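Local coordinates for protein LbaCas13a (C2c2) (Lachnospiraceae bacterium, PDB 5W1H) that binds a mature CRISPR guide RNA and, as an A-cleaving Cas13a nuclease, cuts RNA under its direction, at residues 565-570 and 910-915; 979-984 and 1033-1038. All coordinates share one frame; numbering follows the deposited sequence.

Contact 1: residues 565-570 and 910-915; sequences QYFGGH and SRFLSP. With nucleotides of chain B.
The F912 ring packs against both Y566 and F567, meeting each with different ring atoms. Its CE1 lies 3.5 Å from Y566 CB and reaches on to CG at the root of the tyrosine ring, the two side chains crossing at about a right angle with ring planes 33° apart. Its far corner meets the other phenylalanine, CZ to F567 CE2 at 3.8 Å, with those planes turned 89° to each other. R911 runs beside this cluster: bends at chi2 (-42°) and chi3 carry its guanidinium over the backbone, where the Y566 carbonyl O sits above one face, 3.1 Å from NH1 but at an angle too poor for a hydrogen bond. That oxygen instead accepts from a water at 2.8 Å, which also donates to R911 O at 2.7 Å and so bridges the two backbones. R911 NH2 passes 3.4 Å from F567 CA and forms a salt bridge with E631. Further out, Y566 OH is hydrogen-bonded to L1046 O and Q516, and F912 also packs on A509 and L513 of helix 486-517. An alanine in place of F912 would probably leave a gap beside Y566 CB and F567 CE2 and CZ, with both rings freer to shift. The whole is a buried three-ring aromatic cluster, joining the loop after helix 559-564 to the C-terminal end of helix 901-911.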
loop_
_atom_site.group_PDB
_atom_site.type_symbol
_atom_site.label_atom_id
_atom_site.label_comp_id
_atom_site.label_asym_id
_atom_site.label_seq_id
_atom_site.Cartn_x
_atom_site.Cartn_y
_atom_site.Cartn_z
ATOM N N GLN A 565 -1.985 32.593 -8.896
ATOM C CA GLN A 565 -2.397 31.569 -9.853
ATOM C C GLN A 565 -2.919 30.337 -9.128
ATOM O O GLN A 565 -3.883 29.703 -9.574
ATOM C CB GLN A 565 -1.235 31.184 -10.773
ATOM C CG GLN A 565 -0.794 32.264 -11.748
ATOM C CD GLN A 565 0.304 31.791 -12.686
ATOM O OE1 GLN A 565 0.366 30.616 -13.046
ATOM N NE2 GLN A 565 1.179 32.708 -13.086
ATOM N N TYR A 566 -2.302 29.990 -7.999
ATOM C CA TYR A 566 -2.717 28.836 -7.215
ATOM C C TYR A 566 -3.909 29.132 -6.317
ATOM O O TYR A 566 -4.449 28.204 -5.701
ATOM C CB TYR A 566 -1.532 28.324 -6.397
ATOM C CG TYR A 566 -0.424 27.817 -7.287
ATOM C CD1 TYR A 566 0.564 28.674 -7.758
ATOM C CD2 TYR A 566 -0.391 26.490 -7.694
ATOM C CE1 TYR A 566 1.566 28.214 -8.590
ATOM C CE2 TYR A 566 0.607 26.021 -8.523
ATOM C CZ TYR A 566 1.582 26.888 -8.971
ATOM O OH TYR A 566 2.577 26.426 -9.802
ATOM N N PHE A 567 -4.337 30.392 -6.242
ATOM C CA PHE A 567 -5.562 30.777 -5.558
ATOM C C PHE A 567 -6.631 31.230 -6.550
ATOM O O PHE A 567 -7.452 32.098 -6.244
ATOM C CB PHE A 567 -5.270 31.863 -4.520
ATOM C CG PHE A 567 -4.431 31.379 -3.362
ATOM C CD1 PHE A 567 -5.025 30.800 -2.253
ATOM C CD2 PHE A 567 -3.050 31.486 -3.393
ATOM C CE1 PHE A 567 -4.263 30.348 -1.191
ATOM C CE2 PHE A 567 -2.279 31.034 -2.336
ATOM C CZ PHE A 567 -2.888 30.465 -1.233
ATOM N N GLY A 568 -6.621 30.649 -7.752
ATOM C CA GLY A 568 -7.650 30.880 -8.744
ATOM C C GLY A 568 -7.382 31.993 -9.734
ATOM O O GLY A 568 -8.211 32.212 -10.625
ATOM N N GLY A 569 -6.266 32.695 -9.616
ATOM C CA GLY A 569 -5.961 33.814 -10.498
ATOM C C GLY A 569 -6.102 35.131 -9.752
ATOM O O GLY A 569 -7.030 35.320 -8.955
ATOM N N HIS A 570 -5.175 36.058 -10.016
ATOM C CA HIS A 570 -5.151 37.302 -9.253
ATOM C C HIS A 570 -6.368 38.177 -9.522
ATOM O O HIS A 570 -6.673 39.055 -8.707
ATOM C CB HIS A 570 -3.863 38.082 -9.537
ATOM C CG HIS A 570 -3.800 38.686 -10.906
ATOM N ND1 HIS A 570 -3.050 38.141 -11.926
ATOM C CD2 HIS A 570 -4.374 39.802 -11.417
ATOM C CE1 HIS A 570 -3.174 38.888 -13.009
ATOM N NE2 HIS A 570 -3.973 39.901 -12.726
ATOM N N SER A 910 -3.204 21.404 1.209
ATOM C CA SER A 910 -4.144 20.860 0.234
ATOM C C SER A 910 -4.387 21.830 -0.919
ATOM O O SER A 910 -4.557 21.395 -2.065
ATOM C CB SER A 910 -5.467 20.485 0.909
ATOM O OG SER A 910 -6.183 21.632 1.341
ATOM N N ARG A 911 -4.386 23.139 -0.644
ATOM C CA ARG A 911 -4.693 24.120 -1.684
ATOM C C ARG A 911 -3.660 24.114 -2.802
ATOM O O ARG A 911 -3.977 24.482 -3.938
ATOM C CB ARG A 911 -4.789 25.525 -1.084
ATOM C CG ARG A 911 -6.160 26.178 -1.182
ATOM C CD ARG A 911 -6.801 25.932 -2.533
ATOM N NE ARG A 911 -7.338 27.142 -3.150
ATOM C CZ ARG A 911 -7.410 27.318 -4.466
ATOM N NH1 ARG A 911 -6.970 26.367 -5.278
ATOM N NH2 ARG A 911 -7.903 28.439 -4.974
ATOM N N PHE A 912 -2.425 23.711 -2.510
ATOM C CA PHE A 912 -1.361 23.724 -3.505
ATOM C C PHE A 912 -1.183 22.385 -4.205
ATOM O O PHE A 912 -0.175 22.185 -4.892
ATOM C CB PHE A 912 -0.044 24.170 -2.866
ATOM C CG PHE A 912 0.123 25.661 -2.828
ATOM C CD1 PHE A 912 0.632 26.336 -3.926
ATOM C CD2 PHE A 912 -0.252 26.389 -1.712
ATOM C CE1 PHE A 912 0.776 27.709 -3.906
ATOM C CE2 PHE A 912 -0.110 27.766 -1.685
ATOM C CZ PHE A 912 0.407 28.427 -2.784
ATOM N N LEU A 913 -2.133 21.470 -4.057
ATOM C CA LEU A 913 -2.082 20.208 -4.776
ATOM C C LEU A 913 -2.839 20.322 -6.094
ATOM O O LEU A 913 -3.633 21.241 -6.307
ATOM C CB LEU A 913 -2.667 19.076 -3.928
ATOM C CG LEU A 913 -2.036 18.823 -2.556
ATOM C CD1 LEU A 913 -2.849 17.795 -1.776
ATOM C CD2 LEU A 913 -0.590 18.356 -2.700
ATOM N N SER A 914 -2.566 19.381 -6.992
ATOM C CA SER A 914 -3.401 19.219 -8.164
ATOM C C SER A 914 -4.793 18.764 -7.729
ATOM O O SER A 914 -4.961 18.233 -6.628
ATOM C CB SER A 914 -2.795 18.192 -9.114
ATOM O OG SER A 914 -3.094 16.884 -8.663
ATOM N N PRO A 915 -5.810 18.966 -8.575
ATOM C CA PRO A 915 -7.155 18.480 -8.213
ATOM C C PRO A 915 -7.196 16.994 -7.909
ATOM O O PRO A 915 -7.893 16.575 -6.978
ATOM C CB PRO A 915 -7.996 18.823 -9.452
ATOM C CG PRO A 915 -7.285 19.958 -10.090
ATOM C CD PRO A 915 -5.818 19.742 -9.828
ATOM P P U B 33 -15.605 14.144 -6.845
ATOM O OP1 U B 33 -15.172 13.744 -5.484
ATOM O OP2 U B 33 -16.874 14.907 -6.987
ATOM O "O5'" U B 33 -14.427 14.968 -7.529
ATOM C "C5'" U B 33 -14.268 16.362 -7.326
ATOM C "C4'" U B 33 -13.228 16.913 -8.269
ATOM O "O4'" U B 33 -11.960 16.252 -8.035
ATOM C "C3'" U B 33 -13.501 16.682 -9.747
ATOM O "O3'" U B 33 -14.388 17.648 -10.281
ATOM C "C2'" U B 33 -12.107 16.727 -10.366
ATOM O "O2'" U B 33 -11.690 18.067 -10.591
ATOM C "C1'" U B 33 -11.247 16.129 -9.248
ATOM N N1 U B 33 -10.932 14.702 -9.482
ATOM C C2 U B 33 -9.865 14.441 -10.317
ATOM O O2 U B 33 -9.207 15.328 -10.834
ATOM N N3 U B 33 -9.594 13.112 -10.519
ATOM C C4 U B 33 -10.272 12.036 -9.982
ATOM O O4 U B 33 -9.908 10.891 -10.264
ATOM C C5 U B 33 -11.367 12.387 -9.130
ATOM C C6 U B 33 -11.653 13.677 -8.913
HETATM O O HOH W 1 -3.450 25.666 -6.278
#

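Contact 2: residues 979-984 and 1033-1038; sequences SEISDY and EHPKLN
I981 holds CG1 beside its backbone N (chi1 -64°) and extends CD1 beyond it (chi2 177°), which brings the end of the chain up to the 1034-1035 strand. L1037 has CG on the far side from its own N (chi1 -154°), and its CD1 is thereby carried to the backbone of 979-981. The two side chains slide past one another in opposite directions, each touching the other segment near its end. I981 CD1 comes to 3.2 Å from P1035 O, a close approach of a methyl group to a carbonyl oxygen, and lies 4.1 Å from H1034 CB. The P1035 ring is more distant, its CD 4.4 Å from I981 CD1. L1037 CD1 rests on main chain, 3.7 Å from both S979 C and E980 C, and meets I981 more loosely, at 4.2 Å from CG1.

The backbone that L1037 covers leads into turns over 980-984, held by D983 N to E980 O and Y984 N to I981 O. Beyond the two segments, helix 988-995 supplies D988 and Y991, which pack against both I981 and P1035. Polar groups of the same helix hold the opposite segment: D988 is hydrogen-bonded to H1034 ND1, and Y991 OH to K1036 O and N1038 N. The L1037 side chain also touches I977 and I1042. N1038 caps the start of helix 1039-1047 through OD1, bonded to I1041 N and weakly to N1040 N.

The chemistry is that of a small apolar surface contact: I981 and L1037 cover backbone and each other through van der Waals contacts. None of the polar bonds joins the two segments; they lie within 979-984 or run to neighbours such as helix 988-995, so the fit depends on shape, and those neighbours probably set how the segments sit.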
loop_
_atom_site.group_PDB
_atom_site.type_symbol
_atom_site.label_atom_id
_atom_site.label_comp_id
_atom_site.label_asym_id
_atom_site.label_seq_id
_atom_site.Cartn_x
_atom_site.Cartn_y
_atom_site.Cartn_z
ATOM N N SER A 979 -11.071 32.213 -16.104
ATOM C CA SER A 979 -11.390 32.451 -17.506
ATOM C C SER A 979 -10.495 33.507 -18.142
ATOM O O SER A 979 -10.672 33.819 -19.324
ATOM C CB SER A 979 -12.856 32.867 -17.648
ATOM O OG SER A 979 -13.104 34.074 -16.952
ATOM N N GLU A 980 -9.543 34.060 -17.393
ATOM C CA GLU A 980 -8.673 35.125 -17.875
ATOM C C GLU A 980 -7.303 34.548 -18.210
ATOM O O GLU A 980 -6.627 33.996 -17.334
ATOM C CB GLU A 980 -8.538 36.232 -16.829
ATOM C CG GLU A 980 -9.852 36.869 -16.404
ATOM C CD GLU A 980 -10.460 37.743 -17.486
ATOM O OE1 GLU A 980 -9.716 38.176 -18.394
ATOM O OE2 GLU A 980 -11.682 37.994 -17.428
ATOM N N ILE A 981 -6.897 34.677 -19.476
ATOM C CA ILE A 981 -5.542 34.292 -19.862
ATOM C C ILE A 981 -4.517 35.081 -19.061
ATOM O O ILE A 981 -3.446 34.563 -18.722
ATOM C CB ILE A 981 -5.340 34.489 -21.378
ATOM C CG1 ILE A 981 -6.269 33.571 -22.172
ATOM C CG2 ILE A 981 -3.886 34.246 -21.773
ATOM C CD1 ILE A 981 -6.165 33.766 -23.668
ATOM N N SER A 982 -4.832 36.336 -18.731
ATOM C CA SER A 982 -3.898 37.193 -18.012
ATOM C C SER A 982 -3.680 36.755 -16.570
ATOM O O SER A 982 -2.740 37.242 -15.931
ATOM C CB SER A 982 -4.382 38.645 -18.052
ATOM O OG SER A 982 -5.685 38.770 -17.515
ATOM N N ASP A 983 -4.517 35.859 -16.039
ATOM C CA ASP A 983 -4.281 35.332 -14.699
ATOM C C ASP A 983 -3.133 34.333 -14.665
ATOM O O ASP A 983 -2.545 34.120 -13.599
ATOM C CB ASP A 983 -5.555 34.681 -14.150
ATOM C CG ASP A 983 -6.486 35.685 -13.493
ATOM O OD1 ASP A 983 -6.044 36.821 -13.230
ATOM O OD2 ASP A 983 -7.658 35.337 -13.236
ATOM N N TYR A 984 -2.796 33.725 -15.800
ATOM C CA TYR A 984 -1.724 32.742 -15.874
ATOM C C TYR A 984 -0.592 33.143 -16.801
ATOM O O TYR A 984 0.534 32.674 -16.615
ATOM C CB TYR A 984 -2.274 31.384 -16.334
ATOM C CG TYR A 984 -3.432 30.898 -15.500
ATOM C CD1 TYR A 984 -3.232 30.436 -14.206
ATOM C CD2 TYR A 984 -4.727 30.906 -16.003
ATOM C CE1 TYR A 984 -4.291 29.994 -13.434
ATOM C CE2 TYR A 984 -5.791 30.465 -15.240
ATOM C CZ TYR A 984 -5.567 30.010 -13.956
ATOM O OH TYR A 984 -6.621 29.566 -13.194
ATOM N N GLU A 1033 -11.267 36.395 -30.392
ATOM C CA GLU A 1033 -10.143 37.297 -30.596
ATOM C C GLU A 1033 -8.883 36.863 -29.860
ATOM O O GLU A 1033 -7.834 37.492 -30.041
ATOM C CB GLU A 1033 -10.525 38.712 -30.153
ATOM C CG GLU A 1033 -11.830 39.212 -30.750
ATOM C CD GLU A 1033 -11.625 39.967 -32.047
ATOM O OE1 GLU A 1033 -11.404 41.195 -31.988
ATOM O OE2 GLU A 1033 -11.676 39.332 -33.123
ATOM N N HIS A 1034 -8.955 35.820 -29.046
ATOM C CA HIS A 1034 -7.834 35.359 -28.244
ATOM C C HIS A 1034 -7.746 33.845 -28.343
ATOM O O HIS A 1034 -8.737 33.180 -28.661
ATOM C CB HIS A 1034 -7.990 35.775 -26.775
ATOM C CG HIS A 1034 -8.305 37.227 -26.586
ATOM N ND1 HIS A 1034 -7.328 38.187 -26.434
ATOM C CD2 HIS A 1034 -9.489 37.881 -26.525
ATOM C CE1 HIS A 1034 -7.896 39.371 -26.288
ATOM N NE2 HIS A 1034 -9.207 39.213 -26.340
ATOM N N PRO A 1035 -6.567 33.273 -28.091
ATOM C CA PRO A 1035 -6.476 31.812 -27.988
ATOM C C PRO A 1035 -7.381 31.292 -26.883
ATOM O O PRO A 1035 -7.612 31.957 -25.870
ATOM C CB PRO A 1035 -4.997 31.568 -27.667
ATOM C CG PRO A 1035 -4.295 32.774 -28.189
ATOM C CD PRO A 1035 -5.247 33.917 -27.991
ATOM N N LYS A 1036 -7.912 30.092 -27.093
ATOM C CA LYS A 1036 -8.815 29.510 -26.113
ATOM C C LYS A 1036 -8.039 29.049 -24.887
ATOM O O LYS A 1036 -6.982 28.422 -24.998
ATOM C CB LYS A 1036 -9.585 28.340 -26.720
ATOM C CG LYS A 1036 -10.571 27.685 -25.763
ATOM C CD LYS A 1036 -11.406 26.636 -26.476
ATOM C CE LYS A 1036 -12.229 25.821 -25.494
ATOM N NZ LYS A 1036 -12.797 24.604 -26.140
ATOM N N LEU A 1037 -8.564 29.373 -23.710
ATOM C CA LEU A 1037 -7.966 28.906 -22.466
ATOM C C LEU A 1037 -8.249 27.418 -22.314
ATOM O O LEU A 1037 -9.398 27.013 -22.106
ATOM C CB LEU A 1037 -8.513 29.703 -21.287
ATOM C CG LEU A 1037 -7.599 29.783 -20.065
ATOM C CD1 LEU A 1037 -7.920 31.028 -19.269
ATOM C CD2 LEU A 1037 -7.742 28.540 -19.197
ATOM N N ASN A 1038 -7.204 26.598 -22.435
ATOM C CA ASN A 1038 -7.341 25.155 -22.305
ATOM C C ASN A 1038 -7.063 24.748 -20.865
ATOM O O ASN A 1038 -6.001 25.057 -20.316
ATOM C CB ASN A 1038 -6.393 24.426 -23.258
ATOM C CG ASN A 1038 -6.672 22.941 -23.327
ATOM O OD1 ASN A 1038 -6.278 22.181 -22.441
ATOM N ND2 ASN A 1038 -7.367 22.517 -24.379
#

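In the fold
Contact 1 is buried and contact 2 lies at the surface, their centres about 17 Å apart on the same side of the chain's centre. In sequence they follow in series, yet the loop 565-570 of contact 1 touches the turn 979-984 of contact 2 directly: Q565 CG packs 3.2 Å from D983 O, and H570 CE1 3.4 Å from S982 O. Helix 1039-1047, which follows 1033-1038, is shared, since its L1046 meets both Y566 and Y984. The guide RNA passes nearer contact 1, where P915 C lies 3.9 Å from O2 of U33 of chain B; contact 2 keeps its nearest atom about 8 Å from the nucleic acid.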